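Local coordinates for protein oxalate biosynthetic component 1 (Burkholderia thailandensis, PDB 5IKY) that probably makes oxalate as a bifunctional enzyme, joining a lyase activity to a serine hydrolase of the alpha/beta-hydrolase type in quorum sensing-dependent oxalogenesis, at residues S716-R727 with A850-A861. Residues are numbered along the deposited sequence; the frame is centred on the assembly and turned at random.
Sequences SATMALLYHALR and ASMLHNRFALNA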
ATOM      1  N   SER A 716     -14.627  13.281  13.595  1.00 52.62           N
ATOM      2  CA  SER A 716     -15.429  12.508  14.541  1.00 54.08           C
ATOM      3  C   SER A 716     -16.852  13.043  14.653  1.00 54.96           C
ATOM      4  O   SER A 716     -17.808  12.271  14.692  1.00 65.99           O
ATOM      5  CB  SER A 716     -14.769  12.494  15.920  1.00 52.83           C
ATOM      6  OG  SER A 716     -13.565  11.746  15.898  1.00 57.63           O
ATOM      7  N   ALA A 717     -16.983  14.366  14.702  1.00 59.72           N
ATOM      8  CA  ALA A 717     -18.296  15.002  14.770  1.00 60.03           C
ATOM      9  C   ALA A 717     -19.130  14.659  13.541  1.00 63.42           C
ATOM     10  O   ALA A 717     -20.323  14.374  13.650  1.00 55.82           O
ATOM     11  CB  ALA A 717     -18.152  16.509  14.908  1.00 48.90           C
ATOM     12  N   THR A 718     -18.494  14.683  12.373  1.00 53.01           N
ATOM     13  CA  THR A 718     -19.169  14.343  11.127  1.00 46.54           C
ATOM     14  C   THR A 718     -19.666  12.902  11.156  1.00 62.65           C
ATOM     15  O   THR A 718     -20.802  12.619  10.774  1.00 47.15           O
ATOM     16  CB  THR A 718     -18.246  14.533   9.909  1.00 45.36           C
ATOM     17  OG1 THR A 718     -17.662  15.840   9.947  1.00 50.80           O
ATOM     18  CG2 THR A 718     -19.029  14.369   8.618  1.00 50.06           C
ATOM     19  N   MET A 719     -18.813  11.994  11.620  1.00 54.25           N
ATOM     20  CA  MET A 719     -19.168  10.582  11.696  1.00 52.43           C
ATOM     21  C   MET A 719     -20.273  10.361  12.725  1.00 58.46           C
ATOM     22  O   MET A 719     -21.172   9.545  12.518  1.00 52.42           O
ATOM     23  CB  MET A 719     -17.938   9.734  12.036  1.00 47.37           C
ATOM     24  CG  MET A 719     -16.869   9.730  10.950  1.00 46.20           C
ATOM     25  SD  MET A 719     -17.366   8.837   9.462  1.00 63.02           S
ATOM     26  CE  MET A 719     -17.032   7.144   9.945  1.00 46.15           C
ATOM     27  N   ALA A 720     -20.208  11.100  13.827  1.00 55.55           N
ATOM     28  CA  ALA A 720     -21.226  11.014  14.869  1.00 61.87           C
ATOM     29  C   ALA A 720     -22.592  11.433  14.333  1.00 64.01           C
ATOM     30  O   ALA A 720     -23.611  10.819  14.650  1.00 67.00           O
ATOM     31  CB  ALA A 720     -20.839  11.873  16.062  1.00 51.34           C
ATOM     32  N   LEU A 721     -22.599  12.480  13.515  1.00 56.16           N
ATOM     33  CA  LEU A 721     -23.830  12.998  12.930  1.00 55.59           C
ATOM     34  C   LEU A 721     -24.389  12.050  11.876  1.00 59.89           C
ATOM     35  O   LEU A 721     -25.600  11.836  11.802  1.00 64.33           O
ATOM     36  CB  LEU A 721     -23.589  14.379  12.317  1.00 57.34           C
ATOM     37  CG  LEU A 721     -23.357  15.506  13.324  1.00 50.09           C
ATOM     38  CD1 LEU A 721     -22.932  16.783  12.621  1.00 55.71           C
ATOM     39  CD2 LEU A 721     -24.617  15.733  14.135  1.00 55.76           C
ATOM     40  N   LEU A 722     -23.503  11.489  11.061  1.00 59.62           N
ATOM     41  CA  LEU A 722     -23.906  10.556  10.014  1.00 53.60           C
ATOM     42  C   LEU A 722     -24.550   9.304  10.599  1.00 61.70           C
ATOM     43  O   LEU A 722     -25.590   8.852  10.122  1.00 66.63           O
ATOM     44  CB  LEU A 722     -22.707  10.170   9.148  1.00 50.20           C
ATOM     45  CG  LEU A 722     -22.179  11.266   8.223  1.00 51.22           C
ATOM     46  CD1 LEU A 722     -20.948  10.787   7.465  1.00 49.79           C
ATOM     47  CD2 LEU A 722     -23.269  11.709   7.268  1.00 46.25           C
ATOM     48  N   TYR A 723     -23.929   8.747  11.634  1.00 50.08           N
ATOM     49  CA  TYR A 723     -24.472   7.561  12.290  1.00 58.59           C
ATOM     50  C   TYR A 723     -25.731   7.888  13.083  1.00 57.79           C
ATOM     51  O   TYR A 723     -26.567   7.018  13.312  1.00 61.24           O
ATOM     52  CB  TYR A 723     -23.425   6.919  13.200  1.00 54.61           C
ATOM     53  CG  TYR A 723     -22.527   5.944  12.474  1.00 58.04           C
ATOM     54  CD1 TYR A 723     -23.049   4.789  11.906  1.00 56.83           C
ATOM     55  CD2 TYR A 723     -21.163   6.177  12.352  1.00 49.92           C
ATOM     56  CE1 TYR A 723     -22.242   3.896  11.234  1.00 61.79           C
ATOM     57  CE2 TYR A 723     -20.344   5.285  11.685  1.00 63.48           C
ATOM     58  CZ  TYR A 723     -20.890   4.143  11.129  1.00 66.42           C
ATOM     59  OH  TYR A 723     -20.087   3.247  10.464  1.00 68.33           O
ATOM     60  N   HIS A 724     -25.858   9.143  13.502  1.00 66.09           N
ATOM     61  CA  HIS A 724     -27.066   9.605  14.173  1.00 55.73           C
ATOM     62  C   HIS A 724     -28.267   9.462  13.245  1.00 61.48           C
ATOM     63  O   HIS A 724     -29.291   8.889  13.618  1.00 54.90           O
ATOM     64  CB  HIS A 724     -26.909  11.057  14.624  1.00 61.37           C
ATOM     65  CG  HIS A 724     -28.054  11.570  15.442  1.00 65.13           C
ATOM     66  ND1 HIS A 724     -29.308  11.795  14.915  1.00 85.26           N
ATOM     67  CD2 HIS A 724     -28.129  11.912  16.749  1.00 96.05           C
ATOM     68  CE1 HIS A 724     -30.107  12.246  15.865  1.00 76.27           C
ATOM     69  NE2 HIS A 724     -29.416  12.328  16.987  1.00 82.85           N
ATOM     70  N   ALA A 725     -28.131   9.988  12.031  1.00 52.62           N
ATOM     71  CA  ALA A 725     -29.185   9.883  11.031  1.00 65.70           C
ATOM     72  C   ALA A 725     -29.366   8.434  10.598  1.00 67.52           C
ATOM     73  O   ALA A 725     -30.482   7.991  10.322  1.00 79.64           O
ATOM     74  CB  ALA A 725     -28.868  10.762   9.830  1.00 54.52           C
ATOM     75  N   LEU A 726     -28.259   7.700  10.546  1.00 62.90           N
ATOM     76  CA  LEU A 726     -28.278   6.300  10.141  1.00 60.86           C
ATOM     77  C   LEU A 726     -29.006   5.459  11.184  1.00 65.10           C
ATOM     78  O   LEU A 726     -29.705   4.506  10.844  1.00 69.82           O
ATOM     79  CB  LEU A 726     -26.852   5.783   9.931  1.00 58.58           C
ATOM     80  CG  LEU A 726     -26.637   4.647   8.928  1.00 66.49           C
ATOM     81  CD1 LEU A 726     -25.200   4.653   8.432  1.00 59.81           C
ATOM     82  CD2 LEU A 726     -26.976   3.296   9.535  1.00 71.99           C
ATOM     83  N   ARG A 727     -28.838   5.818  12.453  1.00 68.22           N
ATOM     84  CA  ARG A 727     -29.522   5.128  13.540  1.00 68.49           C
ATOM     85  C   ARG A 727     -31.030   5.318  13.436  1.00 79.39           C
ATOM     86  O   ARG A 727     -31.795   4.359  13.534  1.00 85.56           O
ATOM     87  CB  ARG A 727     -29.028   5.631  14.899  1.00 73.28           C
ATOM     88  CG  ARG A 727     -29.758   5.022  16.089  1.00 62.23           C
ATOM     89  CD  ARG A 727     -29.720   5.951  17.294  1.00 68.37           C
ATOM     90  NE  ARG A 727     -30.033   7.327  16.916  1.00 85.11           N
ATOM     91  CZ  ARG A 727     -31.255   7.772  16.641  1.00 97.54           C
ATOM     92  NH1 ARG A 727     -31.441   9.041  16.302  1.00100.41           N
ATOM     93  NH2 ARG A 727     -32.295   6.952  16.702  1.00106.84           N
ATOM     94  N   ALA A 850     -25.652   1.183  15.128  1.00 64.82           N
ATOM     95  CA  ALA A 850     -25.471   2.604  14.847  1.00 71.09           C
ATOM     96  C   ALA A 850     -25.561   3.445  16.118  1.00 78.15           C
ATOM     97  O   ALA A 850     -24.945   4.506  16.209  1.00 71.47           O
ATOM     98  CB  ALA A 850     -26.497   3.075  13.824  1.00 56.64           C
ATOM     99  N   SER A 851     -26.334   2.969  17.091  1.00 73.84           N
ATOM    100  CA  SER A 851     -26.456   3.653  18.374  1.00 73.50           C
ATOM    101  C   SER A 851     -25.108   3.686  19.087  1.00 77.25           C
ATOM    102  O   SER A 851     -24.711   4.710  19.642  1.00 76.65           O
ATOM    103  CB  SER A 851     -27.502   2.969  19.260  1.00 67.52           C
ATOM    104  OG  SER A 851     -28.719   2.761  18.564  1.00 74.31           O
ATOM    105  N   MET A 852     -24.410   2.556  19.064  1.00 74.00           N
ATOM    106  CA  MET A 852     -23.119   2.436  19.730  1.00 71.91           C
ATOM    107  C   MET A 852     -22.026   3.163  18.955  1.00 73.33           C
ATOM    108  O   MET A 852     -21.112   3.740  19.545  1.00 69.34           O
ATOM    109  CB  MET A 852     -22.748   0.961  19.912  1.00 76.46           C
ATOM    110  CG  MET A 852     -23.770   0.140  20.698  1.00 76.90           C
ATOM    111  SD  MET A 852     -23.759   0.451  22.477  1.00105.07           S
ATOM    112  CE  MET A 852     -24.970   1.764  22.631  1.00 87.37           C
ATOM    113  N   LEU A 853     -22.124   3.127  17.630  1.00 71.22           N
ATOM    114  CA  LEU A 853     -21.162   3.811  16.776  1.00 69.41           C
ATOM    115  C   LEU A 853     -21.252   5.322  16.961  1.00 60.61           C
ATOM    116  O   LEU A 853     -20.233   6.010  17.009  1.00 56.41           O
ATOM    117  CB  LEU A 853     -21.382   3.432  15.311  1.00 69.94           C
ATOM    118  CG  LEU A 853     -20.905   2.027  14.938  1.00 72.65           C
ATOM    119  CD1 LEU A 853     -21.377   1.626  13.559  1.00 86.10           C
ATOM    120  CD2 LEU A 853     -19.404   1.965  14.997  1.00 66.56           C
ATOM    121  N   HIS A 854     -22.473   5.837  17.067  1.00 60.93           N
ATOM    122  CA  HIS A 854     -22.669   7.258  17.324  1.00 67.18           C
ATOM    123  C   HIS A 854     -22.049   7.651  18.656  1.00 67.15           C
ATOM    124  O   HIS A 854     -21.324   8.640  18.745  1.00 65.69           O
ATOM    125  CB  HIS A 854     -24.150   7.623  17.325  1.00 61.65           C
ATOM    126  CG  HIS A 854     -24.430   8.971  17.911  1.00 69.23           C
ATOM    127  ND1 HIS A 854     -24.262  10.141  17.202  1.00 61.51           N
ATOM    128  CD2 HIS A 854     -24.847   9.337  19.147  1.00 63.95           C
ATOM    129  CE1 HIS A 854     -24.572  11.169  17.972  1.00 65.08           C
ATOM    130  NE2 HIS A 854     -24.930  10.708  19.157  1.00 78.17           N
ATOM    131  N   ASN A 855     -22.349   6.868  19.687  1.00 65.77           N
ATOM    132  CA  ASN A 855     -21.789   7.082  21.015  1.00 63.82           C
ATOM    133  C   ASN A 855     -20.267   7.112  20.976  1.00 70.24           C
ATOM    134  O   ASN A 855     -19.629   7.957  21.606  1.00 65.17           O
ATOM    135  CB  ASN A 855     -22.270   5.990  21.970  1.00 70.19           C
ATOM    136  CG  ASN A 855     -21.690   6.137  23.356  1.00 83.66           C
ATOM    137  OD1 ASN A 855     -20.797   5.388  23.752  1.00 86.28           O
ATOM    138  ND2 ASN A 855     -22.193   7.109  24.104  1.00 90.25           N
ATOM    139  N   ARG A 856     -19.703   6.180  20.215  1.00 66.97           N
ATOM    140  CA  ARG A 856     -18.265   6.077  20.010  1.00 57.53           C
ATOM    141  C   ARG A 856     -17.673   7.381  19.475  1.00 66.31           C
ATOM    142  O   ARG A 856     -16.755   7.949  20.069  1.00 54.30           O
ATOM    143  CB  ARG A 856     -17.966   4.929  19.043  1.00 56.27           C
ATOM    144  CG  ARG A 856     -16.904   3.955  19.509  1.00 55.11           C
ATOM    145  CD  ARG A 856     -16.752   2.813  18.512  1.00 57.04           C
ATOM    146  NE  ARG A 856     -16.400   3.300  17.179  1.00 81.93           N
ATOM    147  CZ  ARG A 856     -16.312   2.529  16.100  1.00 75.88           C
ATOM    148  NH1 ARG A 856     -16.553   1.229  16.188  1.00 71.38           N
ATOM    149  NH2 ARG A 856     -15.987   3.058  14.928  1.00 81.34           N
ATOM    150  N   PHE A 857     -18.207   7.850  18.351  1.00 53.20           N
ATOM    151  CA  PHE A 857     -17.701   9.054  17.697  1.00 64.94           C
ATOM    152  C   PHE A 857     -18.024  10.325  18.475  1.00 69.30           C
ATOM    153  O   PHE A 857     -17.256  11.285  18.450  1.00 70.82           O
ATOM    154  CB  PHE A 857     -18.261   9.161  16.278  1.00 51.02           C
ATOM    155  CG  PHE A 857     -17.627   8.211  15.304  1.00 53.71           C
ATOM    156  CD1 PHE A 857     -16.318   8.396  14.893  1.00 49.34           C
ATOM    157  CD2 PHE A 857     -18.338   7.135  14.796  1.00 50.32           C
ATOM    158  CE1 PHE A 857     -15.729   7.528  13.997  1.00 48.64           C
ATOM    159  CE2 PHE A 857     -17.753   6.261  13.899  1.00 59.18           C
ATOM    160  CZ  PHE A 857     -16.446   6.458  13.498  1.00 55.27           C
ATOM    161  N   ALA A 858     -19.164  10.334  19.159  1.00 64.50           N
ATOM    162  CA  ALA A 858     -19.544  11.479  19.976  1.00 63.72           C
ATOM    163  C   ALA A 858     -18.583  11.627  21.150  1.00 65.10           C
ATOM    164  O   ALA A 858     -18.278  12.740  21.579  1.00 60.64           O
ATOM    165  CB  ALA A 858     -20.974  11.335  20.469  1.00 55.51           C
ATOM    166  N   LEU A 859     -18.109  10.497  21.664  1.00 67.63           N
ATOM    167  CA  LEU A 859     -17.130  10.496  22.743  1.00 69.46           C
ATOM    168  C   LEU A 859     -15.807  11.059  22.242  1.00 69.01           C
ATOM    169  O   LEU A 859     -15.128  11.804  22.950  1.00 72.96           O
ATOM    170  CB  LEU A 859     -16.933   9.086  23.299  1.00 69.84           C
ATOM    171  CG  LEU A 859     -16.060   8.974  24.550  1.00 63.14           C
ATOM    172  CD1 LEU A 859     -16.691   9.731  25.707  1.00 59.83           C
ATOM    173  CD2 LEU A 859     -15.825   7.519  24.920  1.00 67.27           C
ATOM    174  N   ASN A 860     -15.449  10.695  21.014  1.00 64.57           N
ATOM    175  CA  ASN A 860     -14.266  11.242  20.356  1.00 59.65           C
ATOM    176  C   ASN A 860     -14.300  12.764  20.283  1.00 66.82           C
ATOM    177  O   ASN A 860     -13.273  13.425  20.443  1.00 65.97           O
ATOM    178  CB  ASN A 860     -14.131  10.677  18.940  1.00 63.54           C
ATOM    179  CG  ASN A 860     -13.488   9.305  18.909  1.00 56.35           C
ATOM    180  OD1 ASN A 860     -13.295   8.666  19.943  1.00 74.28           O
ATOM    181  ND2 ASN A 860     -13.155   8.844  17.711  1.00 57.07           N
ATOM    182  N   ALA A 861     -15.490  13.308  20.039  1.00 68.67           N
ATOM    183  CA  ALA A 861     -15.658  14.740  19.812  1.00 67.57           C
ATOM    184  C   ALA A 861     -15.882  15.506  21.108  1.00 66.37           C
ATOM    185  O   ALA A 861     -16.175  16.702  21.087  1.00 84.24           O
ATOM    186  CB  ALA A 861     -16.813  14.985  18.854  1.00 62.34           C
TER
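Phe857 is a knob set among Ser716, Met719, Ala720 and Tyr723. Met719 CB lies over the centre of the Phe857 ring, 3.5 Å from the centroid, a CH-pi contact. The Met719 chain then bends at chi2 and chi3, which brings CE to Phe857 CZ, while SD stays farther off above the same face as a Met-aromatic contact. The Tyr723 and Phe857 rings meet rim to rim, with planes only 11° apart. Leu853 CB covers one face of the Tyr723 ring, and Leu853 CD1 touches Tyr723 CE1 at 3.4 Å.

The two helices run antiparallel, with axes 7.9 Å apart at closest. The Ala720 and His854 CA atoms come within 4.7 Å, and Ala720 CB packs against Phe857 CB. The contact joins residues 716-727, which fall in the cap-domain family, to helix 849-860 of the C-terminal alpha/beta-hydrolase-type part.

With chi1 at 166°, the His854 ring swings away from its backbone N, and ND1 donates to Ala720 O at 2.7 Å. Ala720 O lies in the plane of the His854 ring, but ND1 sits above the carbonyl plane. His724 N reaches this oxygen from the opposite face, so two donors grip it. The edge of His724 points toward the face of His854.

Asn860 and Ala861 are partly exposed. Asn860 CB still packs closely on Ser716 OG. Asn860 ND2 gives Ser716 OG a weak bond of 3.4 Å; the stronger partner of Asn860 ND2 is Gly1003 O. Ala861 CB approaches Ala717 loosely, 4.4 Å from its CB.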